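PDB 6LCJ: alpha-galactosidase from Thermus thermophilus, which probably removes terminal alpha-linked galactose from oligosaccharides by hydrolysis, working as a hexamer of glycoside hydrolase family 36. Local coordinates for residues E[300-306]-E[335-341]; E[354-358]-E[386-390]; E[398-404]-E[428-434]; E[403-407]-E[447-451]. All blocks are in the same frame, centred on the assembly; numbering follows the deposited sequence.

Interactions 1, 2 and 3 build and surround a TIM barrel and are wholly buried. Interaction 1 joins two adjacent parallel strands by regular backbone hydrogen bonds, and interaction 3 closes the ring between the seventh strand, 398-400, and the eighth, 431-433, with few direct bonds and three waters. The two meet inside the barrel, where Tyr335 OH lies 2.8 Å from His398 ND1. Interaction 2 joins the loop after strand 352-354 to a helix end by close packing of Val355 and one arginine hydrogen bond. Interaction 4 shares Val403 and Val404 with interaction 3; peripheral (about 22 Å from the chain centre, centre to centre) but mostly buried, it is aromatic and aliphatic packing.

Interaction 1 (E[300-306]-E[335-341]); sequences YLKLDFL and YLLFCGA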
loop_
_atom_site.group_PDB
_atom_site.type_symbol
_atom_site.label_atom_id
_atom_site.label_comp_id
_atom_site.label_asym_id
_atom_site.label_seq_id
_atom_site.Cartn_x
_atom_site.Cartn_y
_atom_site.Cartn_z
ATOM N N TYR E 300 52.839 -0.415 18.286
ATOM C CA TYR E 300 51.625 0.359 18.510
ATOM C C TYR E 300 50.687 0.021 17.357
ATOM O O TYR E 300 51.044 0.214 16.192
ATOM C CB TYR E 300 51.943 1.864 18.581
ATOM C CG TYR E 300 50.770 2.805 18.800
ATOM C CD1 TYR E 300 49.835 3.042 17.797
ATOM C CD2 TYR E 300 50.619 3.490 20.004
ATOM C CE1 TYR E 300 48.776 3.911 17.993
ATOM C CE2 TYR E 300 49.562 4.370 20.214
ATOM C CZ TYR E 300 48.650 4.576 19.202
ATOM O OH TYR E 300 47.598 5.430 19.403
ATOM N N LEU E 301 49.521 -0.536 17.668
ATOM C CA LEU E 301 48.611 -1.031 16.638
ATOM C C LEU E 301 47.248 -0.375 16.777
ATOM O O LEU E 301 46.681 -0.331 17.874
ATOM C CB LEU E 301 48.465 -2.547 16.714
ATOM C CG LEU E 301 49.770 -3.327 16.570
ATOM C CD1 LEU E 301 49.511 -4.834 16.737
ATOM C CD2 LEU E 301 50.414 -3.002 15.223
ATOM N N LYS E 302 46.735 0.145 15.672
ATOM C CA LYS E 302 45.393 0.711 15.624
ATOM C C LYS E 302 44.493 -0.319 14.955
ATOM O O LYS E 302 44.569 -0.540 13.740
ATOM C CB LYS E 302 45.377 2.050 14.889
ATOM C CG LYS E 302 44.020 2.751 14.866
ATOM C CD LYS E 302 44.138 4.138 14.226
ATOM C CE LYS E 302 42.777 4.763 13.895
ATOM N NZ LYS E 302 42.912 6.113 13.233
ATOM N N LEU E 303 43.674 -0.971 15.760
ATOM C CA LEU E 303 42.779 -2.012 15.291
ATOM C C LEU E 303 41.422 -1.366 15.095
ATOM O O LEU E 303 40.831 -0.853 16.049
ATOM C CB LEU E 303 42.725 -3.164 16.296
ATOM C CG LEU E 303 44.111 -3.725 16.632
ATOM C CD1 LEU E 303 44.032 -4.891 17.630
ATOM C CD2 LEU E 303 44.827 -4.152 15.344
ATOM N N ASP E 304 40.951 -1.359 13.861
ATOM C CA ASP E 304 39.834 -0.531 13.464
ATOM C C ASP E 304 38.672 -1.401 13.013
ATOM O O ASP E 304 38.844 -2.587 12.714
ATOM C CB ASP E 304 40.241 0.416 12.337
ATOM C CG ASP E 304 39.451 1.720 12.339
ATOM O OD1 ASP E 304 38.387 1.825 13.008
ATOM O OD2 ASP E 304 39.919 2.647 11.646
ATOM N N PHE E 305 37.483 -0.779 12.962
ATOM C CA PHE E 305 36.264 -1.436 12.511
ATOM C C PHE E 305 35.999 -2.699 13.308
ATOM O O PHE E 305 35.529 -3.696 12.764
ATOM C CB PHE E 305 36.323 -1.760 11.014
ATOM C CG PHE E 305 36.281 -0.552 10.131
ATOM C CD1 PHE E 305 37.410 0.236 9.953
ATOM C CD2 PHE E 305 35.107 -0.194 9.485
ATOM C CE1 PHE E 305 37.374 1.365 9.139
ATOM C CE2 PHE E 305 35.061 0.936 8.666
ATOM C CZ PHE E 305 36.198 1.714 8.493
ATOM N N LEU E 306 36.321 -2.665 14.600
ATOM C CA LEU E 306 36.204 -3.839 15.446
ATOM C C LEU E 306 34.758 -4.222 15.735
ATOM O O LEU E 306 34.520 -5.328 16.237
ATOM C CB LEU E 306 36.957 -3.608 16.757
ATOM C CG LEU E 306 38.494 -3.509 16.710
ATOM C CD1 LEU E 306 39.029 -3.247 18.113
ATOM C CD2 LEU E 306 39.094 -4.761 16.141
ATOM N N TYR E 335 51.022 -1.716 22.386
ATOM C CA TYR E 335 49.915 -0.796 22.629
ATOM C C TYR E 335 48.817 -1.072 21.610
ATOM O O TYR E 335 49.047 -0.961 20.399
ATOM C CB TYR E 335 50.370 0.661 22.522
ATOM C CG TYR E 335 49.388 1.643 23.136
ATOM C CD1 TYR E 335 48.260 2.056 22.433
ATOM C CD2 TYR E 335 49.576 2.139 24.421
ATOM C CE1 TYR E 335 47.355 2.942 22.989
ATOM C CE2 TYR E 335 48.677 3.022 24.983
ATOM C CZ TYR E 335 47.566 3.421 24.261
ATOM O OH TYR E 335 46.663 4.298 24.808
ATOM N N LEU E 336 47.625 -1.409 22.089
ATOM C CA LEU E 336 46.483 -1.599 21.205
ATOM C C LEU E 336 45.513 -0.438 21.388
ATOM O O LEU E 336 45.018 -0.194 22.501
ATOM C CB LEU E 336 45.795 -2.938 21.462
ATOM C CG LEU E 336 46.694 -4.143 21.227
ATOM C CD1 LEU E 336 45.925 -5.416 21.502
ATOM C CD2 LEU E 336 47.268 -4.119 19.815
ATOM N N LEU E 337 45.288 0.297 20.306
ATOM C CA LEU E 337 44.272 1.330 20.235
ATOM C C LEU E 337 43.066 0.731 19.528
ATOM O O LEU E 337 43.172 0.330 18.363
ATOM C CB LEU E 337 44.784 2.553 19.473
ATOM C CG LEU E 337 43.710 3.622 19.224
ATOM C CD1 LEU E 337 43.334 4.325 20.523
ATOM C CD2 LEU E 337 44.163 4.630 18.192
ATOM N N PHE E 338 41.936 0.650 20.238
ATOM C CA PHE E 338 40.698 0.097 19.684
ATOM C C PHE E 338 39.885 1.202 19.024
ATOM O O PHE E 338 39.635 2.245 19.640
ATOM C CB PHE E 338 39.850 -0.575 20.770
ATOM C CG PHE E 338 40.311 -1.969 21.155
ATOM C CD1 PHE E 338 41.645 -2.350 21.022
ATOM C CD2 PHE E 338 39.415 -2.885 21.686
ATOM C CE1 PHE E 338 42.068 -3.609 21.411
ATOM C CE2 PHE E 338 39.832 -4.155 22.072
ATOM C CZ PHE E 338 41.159 -4.514 21.933
ATOM N N CYS E 339 39.446 0.956 17.789
ATOM C CA CYS E 339 38.685 1.931 17.019
ATOM C C CYS E 339 37.480 1.238 16.386
ATOM O O CYS E 339 37.538 0.052 16.052
ATOM C CB CYS E 339 39.580 2.601 15.929
ATOM S SG CYS E 339 38.830 4.090 15.098
ATOM N N GLY E 340 36.383 1.983 16.219
ATOM C CA GLY E 340 35.165 1.412 15.659
ATOM C C GLY E 340 34.640 0.256 16.475
ATOM O O GLY E 340 34.045 -0.693 15.932
ATOM N N ALA E 341 34.849 0.313 17.760
ATOM C CA ALA E 341 34.820 -0.860 18.591
ATOM C C ALA E 341 33.695 -0.775 19.600
ATOM O O ALA E 341 33.400 0.315 20.110
ATOM C CB ALA E 341 36.158 -1.021 19.333
#
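Leu337, Tyr300 and Cys339 give up the most surface where two neighbouring parallel strands of the TIM barrel, 298-303 and 335-338, run side by side with their axes 4.8 Å apart and 20° off parallel. Leu337 is the centre of the pairing. Its N donates to Leu301 O (2.9 Å) and its O accepts from Leu303 N (3.0 Å), while Leu301 N reaches Tyr335 O at 2.8 Å. The side chain of Leu337 points into the barrel, where its CD2 touches Tyr300 OH (3.7 Å) and Lys302 CG (3.8 Å). Being in register, Tyr300 and Tyr335 put both rings on this interior face, side by side with planes 3° apart but centroids 5.0 Å apart, so they barely overlap. On the other face, towards helix 317-331 of this beta-alpha-beta unit, Leu301, Leu303, Leu336 and Phe338 are apolar, and Leu306 CD1 sits 3.8 Å from the Phe338 ring centroid as a CH-pi contact.

Cys339 carries the pairing past the strand ends: its N donates to Leu303 O (2.9 Å) and its O accepts a weak bond from Leu306 N (3.3 Å). Its small SG fits 3.1 Å from Asp304 OD1. At Gly340 a CB would clash with Phe305 N. The interior gives buried charges polar partners, ionic Asp196 for Lys302 and neutral Trp233 for Asp304, whereas hydrocarbon holds the helix-facing side.

Interaction 2 (E[354-358]-E[386-390]); sequences RVGPD and STLHR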
loop_
_atom_site.group_PDB
_atom_site.type_symbol
_atom_site.label_atom_id
_atom_site.label_comp_id
_atom_site.label_asym_id
_atom_site.label_seq_id
_atom_site.Cartn_x
_atom_site.Cartn_y
_atom_site.Cartn_z
ATOM N N ARG E 354 38.958 4.666 21.143
ATOM C CA ARG E 354 38.256 5.789 20.532
ATOM C C ARG E 354 36.819 5.820 21.035
ATOM O O ARG E 354 36.148 4.788 21.069
ATOM C CB ARG E 354 38.301 5.676 19.010
ATOM C CG ARG E 354 39.684 5.987 18.409
ATOM C CD ARG E 354 39.816 7.456 17.998
ATOM N NE ARG E 354 38.600 7.877 17.332
ATOM C CZ ARG E 354 38.385 7.787 16.022
ATOM N NH1 ARG E 354 39.333 7.338 15.202
ATOM N NH2 ARG E 354 37.211 8.161 15.527
ATOM N N VAL E 355 36.358 7.001 21.457
ATOM C CA VAL E 355 35.039 7.167 22.061
ATOM C C VAL E 355 34.116 8.051 21.236
ATOM O O VAL E 355 33.000 8.334 21.673
ATOM C CB VAL E 355 35.138 7.719 23.500
ATOM C CG1 VAL E 355 35.728 6.689 24.436
ATOM C CG2 VAL E 355 35.961 8.981 23.498
ATOM N N GLY E 356 34.539 8.499 20.066
ATOM C CA GLY E 356 33.661 9.256 19.212
ATOM C C GLY E 356 33.893 9.020 17.732
ATOM O O GLY E 356 34.888 8.414 17.306
ATOM N N PRO E 357 32.954 9.508 16.919
ATOM C CA PRO E 357 33.181 9.594 15.474
ATOM C C PRO E 357 34.524 10.205 15.137
ATOM O O PRO E 357 35.122 10.930 15.940
ATOM C CB PRO E 357 32.042 10.501 14.997
ATOM C CG PRO E 357 30.985 10.361 16.021
ATOM C CD PRO E 357 31.691 10.155 17.323
ATOM N N ASP E 358 35.011 9.893 13.946
ATOM C CA ASP E 358 36.197 10.547 13.422
ATOM C C ASP E 358 36.063 12.063 13.494
ATOM O O ASP E 358 35.014 12.635 13.172
ATOM C CB ASP E 358 36.409 10.140 11.968
ATOM C CG ASP E 358 36.874 8.730 11.824
ATOM O OD1 ASP E 358 37.080 8.040 12.863
ATOM O OD2 ASP E 358 37.041 8.321 10.654
ATOM N N SER E 386 30.072 12.873 21.215
ATOM C CA SER E 386 30.090 11.538 21.806
ATOM C C SER E 386 31.220 11.385 22.817
ATOM O O SER E 386 31.037 10.755 23.865
ATOM C CB SER E 386 30.200 10.474 20.711
ATOM O OG SER E 386 28.953 10.316 20.047
ATOM N N THR E 387 32.394 11.942 22.505
ATOM C CA THR E 387 33.522 11.906 23.430
ATOM C C THR E 387 33.166 12.549 24.765
ATOM O O THR E 387 33.430 11.982 25.833
ATOM C CB THR E 387 34.712 12.619 22.799
ATOM O OG1 THR E 387 35.128 11.905 21.638
ATOM C CG2 THR E 387 35.872 12.742 23.792
ATOM N N LEU E 388 32.553 13.733 24.726
ATOM C CA LEU E 388 32.192 14.416 25.960
ATOM C C LEU E 388 31.342 13.548 26.884
ATOM O O LEU E 388 31.385 13.726 28.108
ATOM C CB LEU E 388 31.453 15.715 25.643
ATOM C CG LEU E 388 32.349 16.898 25.294
ATOM C CD1 LEU E 388 31.578 17.981 24.555
ATOM C CD2 LEU E 388 33.003 17.437 26.558
ATOM N N HIS E 389 30.574 12.603 26.340
ATOM C CA HIS E 389 29.710 11.773 27.173
ATOM C C HIS E 389 30.326 10.425 27.492
ATOM O O HIS E 389 29.644 9.554 28.041
ATOM C CB HIS E 389 28.350 11.568 26.512
ATOM C CG HIS E 389 27.583 12.833 26.321
ATOM N ND1 HIS E 389 27.809 13.688 25.262
ATOM C CD2 HIS E 389 26.606 13.400 27.062
ATOM C CE1 HIS E 389 26.994 14.721 25.351
ATOM N NE2 HIS E 389 26.253 14.571 26.435
ATOM N N ARG E 390 31.599 10.228 27.162
ATOM C CA ARG E 390 32.280 8.987 27.482
ATOM C C ARG E 390 33.556 9.213 28.284
ATOM O O ARG E 390 34.367 8.284 28.410
ATOM C CB ARG E 390 32.566 8.209 26.193
ATOM C CG ARG E 390 31.324 7.547 25.625
ATOM C CD ARG E 390 31.588 6.913 24.275
ATOM N NE ARG E 390 30.534 5.977 23.896
ATOM C CZ ARG E 390 30.214 5.699 22.638
ATOM N NH1 ARG E 390 30.879 6.290 21.650
ATOM N NH2 ARG E 390 29.244 4.832 22.360
#
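Arg354, the end of strand 352-354, the sixth of the barrel, turns away from the helix and organises its own loop instead. Its NH2 donates to Gly356 O (2.9 Å) and forms a salt bridge with Asp358 OD1 (2.7 Å), so a long guanidinium side chain spans the bend. Val355 then points at segment 386-390 and loses more area than any other residue here. Its CG2 meets Thr387 OG1, itself bonded to Ala383 O of the same helix, at 3.6 Å, and its CB lies 3.7 Å from Arg390 CD, while Val355 O accepts the one hydrogen bond between the segments, from Arg390 NH1 (2.9 Å). A branched aliphatic suits this slot between a helix turn and arginine methylenes. At Gly356 a CB would come 2.7 Å from Thr387 OG1, so the missing side chain lets the loop close in. Pro357 follows, its CD resting on Ser386 CB (3.7 Å). Around them, Val355 also leans on Val399 of strand 398-400, and Thr387 on Leu424 of helix 415-428. Ser386 OG bonds to Ser54 O and Arg390 NE to His48, so the end of helix 380-388 lies between the barrel and the antiparallel sheet that contains strand 44-48.

Interaction 3 (E[398-404]-E[428-434]); sequences HVDPDVV and TGFKATS
This contact closes the TIM barrel, strand 398-400 (the seventh) meeting strand 431-433 (the eighth) in a stagger, its direct bonds lying past the end of the seventh. The segments run 46° apart end to end, with CA pairs Asp400-Phe430 (5.7 Å) and Val403-Thr433 (4.6 Å). After helix 415-428, Gly429 takes positive phi (76°); Thr428 OG1 (chi1 p), bonded to Leu424 O, accepts from Phe430 N (3.2 Å), an ST turn. Phe430 (chi1 t) points toward 398-404, and Asp400 CB lies 3.8 Å from its ring centroid, over the face, a CH-pi contact. Asp400 OD1 takes Asp402 N (2.9 Å), an Asx turn; Asp402 (81/178) turns the backbone. Val404 N donates to Ala432 O and Thr433 OG1 to Val404 O (both 2.9 Å). Water 1 bridges Val399 N (2.8 Å) and Thr428 O (3.1 Å); water 2, Asp402 O and Phe430 O (both 2.8 Å); water 3, Ser434 N (3.0 Å) and, weakly, Val404 O. Waters thus bridge these buried backbone groups, and Phe430 fills the space between.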
loop_
_atom_site.group_PDB
_atom_site.type_symbol
_atom_site.label_atom_id
_atom_site.label_comp_id
_atom_site.label_asym_id
_atom_site.label_seq_id
_atom_site.Cartn_x
_atom_site.Cartn_y
_atom_site.Cartn_z
ATOM N N HIS E 398 42.809 4.402 28.328
ATOM C CA HIS E 398 43.166 5.671 27.717
ATOM C C HIS E 398 42.083 6.067 26.725
ATOM O O HIS E 398 41.857 5.375 25.724
ATOM C CB HIS E 398 44.518 5.573 27.023
ATOM C CG HIS E 398 45.640 5.290 27.965
ATOM N ND1 HIS E 398 46.854 4.784 27.549
ATOM C CD2 HIS E 398 45.717 5.415 29.313
ATOM C CE1 HIS E 398 47.636 4.627 28.604
ATOM N NE2 HIS E 398 46.973 5.007 29.683
ATOM N N VAL E 399 41.418 7.185 27.002
ATOM C CA VAL E 399 40.305 7.644 26.185
ATOM C C VAL E 399 40.854 8.505 25.057
ATOM O O VAL E 399 41.460 9.557 25.297
ATOM C CB VAL E 399 39.289 8.412 27.036
ATOM C CG1 VAL E 399 38.302 9.136 26.138
ATOM C CG2 VAL E 399 38.592 7.446 27.975
ATOM N N ASP E 400 40.662 8.046 23.824
ATOM C CA ASP E 400 41.174 8.751 22.661
ATOM C C ASP E 400 40.099 9.657 22.073
ATOM O O ASP E 400 39.094 9.147 21.566
ATOM C CB ASP E 400 41.648 7.744 21.625
ATOM C CG ASP E 400 42.260 8.405 20.408
ATOM O OD1 ASP E 400 42.434 9.657 20.426
ATOM O OD2 ASP E 400 42.586 7.665 19.438
ATOM N N PRO E 401 40.259 10.983 22.090
ATOM C CA PRO E 401 39.227 11.861 21.520
ATOM C C PRO E 401 39.398 12.088 20.029
ATOM O O PRO E 401 38.616 12.851 19.447
ATOM C CB PRO E 401 39.426 13.177 22.303
ATOM C CG PRO E 401 40.919 13.229 22.506
ATOM C CD PRO E 401 41.432 11.758 22.539
ATOM N N ASP E 402 40.391 11.418 19.433
ATOM C CA ASP E 402 40.867 11.552 18.056
ATOM C C ASP E 402 41.803 12.754 17.937
ATOM O O ASP E 402 42.066 13.440 18.930
ATOM C CB ASP E 402 39.717 11.610 17.048
ATOM C CG ASP E 402 40.070 10.918 15.761
ATOM O OD1 ASP E 402 41.261 10.586 15.609
ATOM O OD2 ASP E 402 39.185 10.723 14.895
ATOM N N VAL E 403 42.356 12.990 16.747
ATOM C CA VAL E 403 43.509 13.886 16.627
ATOM C C VAL E 403 43.143 15.349 16.867
ATOM O O VAL E 403 41.966 15.733 16.864
ATOM C CB VAL E 403 44.200 13.722 15.256
ATOM C CG1 VAL E 403 44.477 12.264 14.987
ATOM C CG2 VAL E 403 43.345 14.336 14.155
ATOM N N VAL E 404 44.170 16.164 17.083
ATOM C CA VAL E 404 44.050 17.605 17.263
ATOM C C VAL E 404 44.609 18.266 16.017
ATOM O O VAL E 404 45.691 17.896 15.548
ATOM C CB VAL E 404 44.811 18.082 18.514
ATOM C CG1 VAL E 404 44.512 19.544 18.802
ATOM C CG2 VAL E 404 44.472 17.213 19.700
ATOM N N THR E 428 42.048 14.279 28.587
ATOM C CA THR E 428 42.281 12.841 28.562
ATOM C C THR E 428 43.759 12.494 28.656
ATOM O O THR E 428 44.089 11.364 29.034
ATOM C CB THR E 428 41.720 12.210 27.275
ATOM O OG1 THR E 428 42.366 12.790 26.136
ATOM C CG2 THR E 428 40.210 12.408 27.155
ATOM N N GLY E 429 44.645 13.427 28.295
ATOM C CA GLY E 429 46.055 13.133 28.155
ATOM C C GLY E 429 46.447 12.372 26.907
ATOM O O GLY E 429 47.615 12.008 26.775
ATOM N N PHE E 430 45.509 12.110 25.983
ATOM C CA PHE E 430 45.779 11.371 24.749
ATOM C C PHE E 430 46.044 12.387 23.645
ATOM O O PHE E 430 45.115 12.994 23.107
ATOM C CB PHE E 430 44.609 10.452 24.400
ATOM C CG PHE E 430 44.968 9.343 23.449
ATOM C CD1 PHE E 430 45.316 9.618 22.138
ATOM C CD2 PHE E 430 44.955 8.014 23.866
ATOM C CE1 PHE E 430 45.652 8.582 21.249
ATOM C CE2 PHE E 430 45.279 6.976 22.991
ATOM C CZ PHE E 430 45.630 7.256 21.681
ATOM N N LYS E 431 47.310 12.554 23.285
ATOM C CA LYS E 431 47.744 13.629 22.402
ATOM C C LYS E 431 48.205 13.045 21.080
ATOM O O LYS E 431 49.118 12.210 21.044
ATOM C CB LYS E 431 48.859 14.448 23.054
ATOM C CG LYS E 431 48.397 15.150 24.325
ATOM C CD LYS E 431 49.538 15.572 25.183
ATOM C CE LYS E 431 49.276 16.947 25.731
ATOM N NZ LYS E 431 50.380 17.419 26.566
ATOM N N ALA E 432 47.565 13.477 19.998
ATOM C CA ALA E 432 47.869 12.970 18.672
ATOM C C ALA E 432 47.530 14.036 17.641
ATOM O O ALA E 432 46.672 14.885 17.872
ATOM C CB ALA E 432 47.101 11.679 18.377
ATOM N N THR E 433 48.223 13.992 16.505
ATOM C CA THR E 433 47.879 14.846 15.384
ATOM C C THR E 433 48.276 14.162 14.088
ATOM O O THR E 433 49.082 13.221 14.064
ATOM C CB THR E 433 48.545 16.236 15.457
ATOM O OG1 THR E 433 48.137 17.022 14.321
ATOM C CG2 THR E 433 50.052 16.116 15.434
ATOM N N SER E 434 47.686 14.661 13.004
ATOM C CA SER E 434 48.033 14.258 11.656
ATOM C C SER E 434 48.711 15.367 10.868
ATOM O O SER E 434 49.051 15.150 9.703
ATOM C CB SER E 434 46.785 13.787 10.902
ATOM O OG SER E 434 46.388 12.485 11.302
HETATM O O HOH W 1 42.530 8.673 29.163
HETATM O O HOH W 2 44.373 13.848 20.531
HETATM O O HOH W 3 45.370 16.545 12.490
#

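Interaction 4 (E[403-407]-E[447-451]); sequences VVYFR and RLEAF
Segment 403-407 is an irregular, mostly extended run after strand 398-400: Val404 (phi/psi -109/133) and Tyr405 (-92/140) are stretched, then Phe406 bends at -120/-28. Segment 447-451 is one regular turn inside helix 442-453, closed by Phe451 N to Arg447 O at 2.9 Å. They come nearest at Phe406 and Leu448, whose CA atoms are 6.7 Å apart; the backbones do not pair, and side chains fill the gap.

Phe406 (chi1 m, -63°; chi2 88°) points at the helix. Leu448 CA stands 4.1 Å from its ring centroid, 7° off the normal, a CH-pi contact over the face, while Leu448 CD1 (chi1 t, chi2 p) meets Phe406 CE1 at 3.6 Å. Phe451 (chi1 t, chi2 75°) points toward segment 403-407, so that Phe406 CZ lies over its ring, 3.4 Å from Phe451 CG; the ring planes are at 59° and their centroids 5.1 Å apart. Val404 CG2 (chi1 t) completes the patch, 3.7 Å from Phe451 CZ. Arg447 (chi1 -91°, between wells; chi3 p) turns a guanidinium face towards Phe406 CD2, which is 4.0 Å from Arg447 NH2.

The helix following the eighth barrel strand is thus packed on the loop that leaves the seventh. Phe451 is further held by a cation-pi contact with Lys431 and by His426, edge-to-face. Hydrocarbon and aromatic surface make this joint, and Arg447, itself partly exposed, lies at the border.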
loop_
_atom_site.group_PDB
_atom_site.type_symbol
_atom_site.label_atom_id
_atom_site.label_comp_id
_atom_site.label_asym_id
_atom_site.label_seq_id
_atom_site.Cartn_x
_atom_site.Cartn_y
_atom_site.Cartn_z
ATOM N N VAL E 403 42.356 12.990 16.747
ATOM C CA VAL E 403 43.509 13.886 16.627
ATOM C C VAL E 403 43.143 15.349 16.867
ATOM O O VAL E 403 41.966 15.733 16.864
ATOM C CB VAL E 403 44.200 13.722 15.256
ATOM C CG1 VAL E 403 44.477 12.264 14.987
ATOM C CG2 VAL E 403 43.345 14.336 14.155
ATOM N N VAL E 404 44.170 16.164 17.083
ATOM C CA VAL E 404 44.050 17.605 17.263
ATOM C C VAL E 404 44.609 18.266 16.017
ATOM O O VAL E 404 45.691 17.896 15.548
ATOM C CB VAL E 404 44.811 18.082 18.514
ATOM C CG1 VAL E 404 44.512 19.544 18.802
ATOM C CG2 VAL E 404 44.472 17.213 19.700
ATOM N N TYR E 405 43.883 19.232 15.481
ATOM C CA TYR E 405 44.405 20.027 14.383
ATOM C C TYR E 405 45.100 21.259 14.939
ATOM O O TYR E 405 44.632 21.869 15.908
ATOM C CB TYR E 405 43.295 20.448 13.415
ATOM C CG TYR E 405 42.649 19.303 12.673
ATOM C CD1 TYR E 405 43.162 18.845 11.466
ATOM C CD2 TYR E 405 41.515 18.679 13.185
ATOM C CE1 TYR E 405 42.558 17.783 10.791
ATOM C CE2 TYR E 405 40.898 17.628 12.518
ATOM C CZ TYR E 405 41.421 17.181 11.332
ATOM O OH TYR E 405 40.792 16.150 10.679
ATOM N N PHE E 406 46.230 21.603 14.330
ATOM C CA PHE E 406 46.868 22.901 14.495
ATOM C C PHE E 406 46.999 23.660 13.190
ATOM O O PHE E 406 47.004 24.886 13.197
ATOM C CB PHE E 406 48.258 22.745 15.122
ATOM C CG PHE E 406 48.222 22.170 16.499
ATOM C CD1 PHE E 406 48.242 20.792 16.683
ATOM C CD2 PHE E 406 48.137 23.000 17.606
ATOM C CE1 PHE E 406 48.191 20.255 17.940
ATOM C CE2 PHE E 406 48.091 22.477 18.870
ATOM C CZ PHE E 406 48.122 21.102 19.051
ATOM N N ARG E 407 47.087 22.963 12.071
ATOM C CA ARG E 407 47.177 23.634 10.793
ATOM C C ARG E 407 45.911 24.429 10.498
ATOM O O ARG E 407 44.820 24.138 10.996
ATOM C CB ARG E 407 47.429 22.613 9.690
ATOM C CG ARG E 407 46.318 21.606 9.513
ATOM C CD ARG E 407 46.787 20.536 8.544
ATOM N NE ARG E 407 45.711 19.943 7.767
ATOM C CZ ARG E 407 45.228 18.723 7.967
ATOM N NH1 ARG E 407 45.709 17.952 8.942
ATOM N NH2 ARG E 407 44.258 18.274 7.187
ATOM N N ARG E 447 52.980 26.153 18.530
ATOM C CA ARG E 447 51.840 25.694 19.310
ATOM C C ARG E 447 51.833 24.181 19.440
ATOM O O ARG E 447 51.544 23.658 20.520
ATOM C CB ARG E 447 50.545 26.199 18.698
ATOM C CG ARG E 447 50.166 27.525 19.289
ATOM C CD ARG E 447 49.042 28.158 18.561
ATOM N NE ARG E 447 47.781 27.480 18.805
ATOM C CZ ARG E 447 47.056 26.914 17.854
ATOM N NH1 ARG E 447 47.480 26.948 16.590
ATOM N NH2 ARG E 447 45.912 26.315 18.168
ATOM N N LEU E 448 52.169 23.467 18.357
ATOM C CA LEU E 448 52.201 22.009 18.408
ATOM C C LEU E 448 53.240 21.512 19.411
ATOM O O LEU E 448 52.956 20.618 20.217
ATOM C CB LEU E 448 52.476 21.433 17.017
ATOM C CG LEU E 448 52.753 19.914 16.957
ATOM C CD1 LEU E 448 51.562 19.073 17.511
ATOM C CD2 LEU E 448 53.164 19.453 15.551
ATOM N N GLU E 449 54.440 22.093 19.402
ATOM C CA GLU E 449 55.458 21.655 20.354
ATOM C C GLU E 449 55.057 21.956 21.798
ATOM O O GLU E 449 55.249 21.117 22.682
ATOM C CB GLU E 449 56.810 22.287 20.025
ATOM C CG GLU E 449 57.974 21.704 20.839
ATOM C CD GLU E 449 58.050 20.152 20.847
ATOM O OE1 GLU E 449 57.534 19.472 19.922
ATOM O OE2 GLU E 449 58.654 19.602 21.793
ATOM N N ALA E 450 54.512 23.142 22.069
ATOM C CA ALA E 450 54.065 23.405 23.432
ATOM C C ALA E 450 52.941 22.456 23.842
ATOM O O ALA E 450 52.835 22.081 25.015
ATOM C CB ALA E 450 53.632 24.862 23.579
ATOM N N PHE E 451 52.110 22.039 22.888
ATOM C CA PHE E 451 51.053 21.069 23.178
ATOM C C PHE E 451 51.647 19.726 23.605
ATOM O O PHE E 451 51.252 19.152 24.628
ATOM C CB PHE E 451 50.164 20.933 21.938
ATOM C CG PHE E 451 49.173 19.789 21.981
ATOM C CD1 PHE E 451 48.021 19.870 22.764
ATOM C CD2 PHE E 451 49.362 18.662 21.181
ATOM C CE1 PHE E 451 47.091 18.843 22.774
ATOM C CE2 PHE E 451 48.427 17.624 21.173
ATOM C CZ PHE E 451 47.291 17.715 21.978
#